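Local coordinates for 3-hydroxyacyl-CoA dehydrogenase (Brucella suis, PDB 4O5O), which probably catalyses the NAD-dependent oxidation of 3-hydroxyacyl-CoA to 3-ketoacyl-CoA, as a Rossmann-fold member of the short-chain dehydrogenase family, at residues B[185-188]-B[189-192]. Sequence-based numbering, arbitrary orientation.
Sequences RELA and RHGI
A Schellman motif joins Leu187 and Ala188 to Gly191 and Ile192 and closes the C-terminal end of helix 167-187. Ile192 N donates to Leu187 O at 3.1 Å, nearly straight at 166°. Inside that loop, Gly191 N reaches Ala188 O at 3.0 Å. Gly191 is the C-prime residue, and its positive phi of 68° turns the chain out of the helix. Leu187 O also accepts from His190 N at 2.9 Å. The two donors come from opposite faces of the carbonyl plane, so this oxygen is gripped from both sides. One residue earlier, Glu186 O takes Arg189 N at 3.1 Å. The CB, CG and CD of Arg189 pass close to the same oxygen.

The reversal brings Ile192 back against the last helical turn. Its CB lies 3.9 Å from Leu187 CB, and its CG2 meets Leu187 CD1 further out. The CG2 branch of Ile192 is anti to the backbone N (CG1 has chi1 -62°), which turns this methyl to Leu187. On another side, one water links Glu186 to His190. It donates to Glu186 OE2 at 2.7 Å and lies in the plane of the imidazole, 3.0 Å from His190 NE2. The carboxylate of Glu186 is gripped more directly from the second subunit, by the backbone N of Val103 and Leu104 there.

The turn leads straight into strand 192-199, forming the helix-to-strand link of a Rossmann-type sheet. Arg148, just before strand 149-154, hydrogen-bonds His190 O through its side chain and Gly191 through its backbone. Leu187 and Ile192 both pack on Ile151 of that strand, and on Ala134 and Met137 of helix 112-137, respectively.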
loop_
_atom_site.group_PDB
_atom_site.type_symbol
_atom_site.label_atom_id
_atom_site.label_comp_id
_atom_site.label_asym_id
_atom_site.label_seq_id
_atom_site.Cartn_x
_atom_site.Cartn_y
_atom_site.Cartn_z
ATOM N N ARG B 185 16.377 -8.239 -0.844
ATOM C CA ARG B 185 16.579 -9.117 -1.989
ATOM C C ARG B 185 18.064 -9.413 -2.204
ATOM O O ARG B 185 18.459 -10.531 -2.521
ATOM C CB ARG B 185 15.993 -8.486 -3.242
ATOM C CG ARG B 185 14.495 -8.642 -3.336
ATOM C CD ARG B 185 13.874 -7.789 -4.438
ATOM N NE ARG B 185 12.602 -8.348 -4.857
ATOM C CZ ARG B 185 11.877 -7.886 -5.870
ATOM N NH1 ARG B 185 12.204 -6.755 -6.497
ATOM N NH2 ARG B 185 10.795 -8.556 -6.242
ATOM N N GLU B 186 18.901 -8.401 -2.064
ATOM C CA GLU B 186 20.322 -8.601 -2.258
ATOM C C GLU B 186 20.947 -9.351 -1.088
ATOM O O GLU B 186 21.727 -10.324 -1.268
ATOM C CB GLU B 186 21.020 -7.258 -2.395
ATOM C CG GLU B 186 22.528 -7.428 -2.579
ATOM C CD GLU B 186 23.301 -6.139 -2.450
ATOM O OE1 GLU B 186 22.702 -5.072 -2.705
ATOM O OE2 GLU B 186 24.511 -6.218 -2.097
ATOM N N LEU B 187 20.666 -8.857 0.114
ATOM C CA LEU B 187 21.351 -9.414 1.300
ATOM C C LEU B 187 20.913 -10.840 1.642
ATOM O O LEU B 187 21.578 -11.512 2.418
ATOM C CB LEU B 187 21.243 -8.465 2.491
ATOM C CG LEU B 187 21.913 -7.096 2.279
ATOM C CD1 LEU B 187 21.830 -6.282 3.554
ATOM C CD2 LEU B 187 23.363 -7.200 1.797
ATOM N N ALA B 188 19.815 -11.299 1.051
ATOM C CA ALA B 188 19.410 -12.702 1.146
ATOM C C ALA B 188 20.534 -13.631 0.716
ATOM O O ALA B 188 20.684 -14.710 1.268
ATOM C CB ALA B 188 18.192 -12.954 0.262
ATOM N N ARG B 189 21.324 -13.205 -0.263
ATOM C CA ARG B 189 22.464 -13.996 -0.738
ATOM C C ARG B 189 23.520 -14.233 0.330
ATOM O O ARG B 189 24.325 -15.146 0.196
ATOM C CB ARG B 189 23.087 -13.330 -1.963
ATOM C CG ARG B 189 22.139 -13.107 -3.158
ATOM C CD ARG B 189 22.763 -12.175 -4.196
ATOM N NE ARG B 189 22.089 -12.238 -5.495
ATOM C CZ ARG B 189 22.343 -11.420 -6.511
ATOM N NH1 ARG B 189 23.266 -10.455 -6.405
ATOM N NH2 ARG B 189 21.678 -11.566 -7.655
ATOM N N HIS B 190 23.510 -13.400 1.366
ATOM C CA HIS B 190 24.394 -13.521 2.515
ATOM C C HIS B 190 23.697 -14.021 3.777
ATOM O O HIS B 190 24.308 -14.080 4.836
ATOM C CB HIS B 190 24.961 -12.146 2.829
ATOM C CG HIS B 190 25.765 -11.560 1.721
ATOM N ND1 HIS B 190 27.122 -11.760 1.609
ATOM C CD2 HIS B 190 25.405 -10.773 0.679
ATOM C CE1 HIS B 190 27.563 -11.121 0.541
ATOM N NE2 HIS B 190 26.543 -10.509 -0.033
ATOM N N GLY B 191 22.419 -14.365 3.679
ATOM C CA GLY B 191 21.651 -14.771 4.849
ATOM C C GLY B 191 21.411 -13.628 5.834
ATOM O O GLY B 191 21.353 -13.849 7.038
ATOM N N ILE B 192 21.294 -12.399 5.334
ATOM C CA ILE B 192 21.046 -11.253 6.184
ATOM C C ILE B 192 19.641 -10.767 5.845
ATOM O O ILE B 192 19.363 -10.367 4.723
ATOM C CB ILE B 192 22.092 -10.140 5.966
ATOM C CG1 ILE B 192 23.514 -10.621 6.322
ATOM C CG2 ILE B 192 21.747 -8.886 6.764
ATOM C CD1 ILE B 192 24.591 -9.719 5.748
HETATM O O HOH W 1 25.790 -8.560 -2.190
#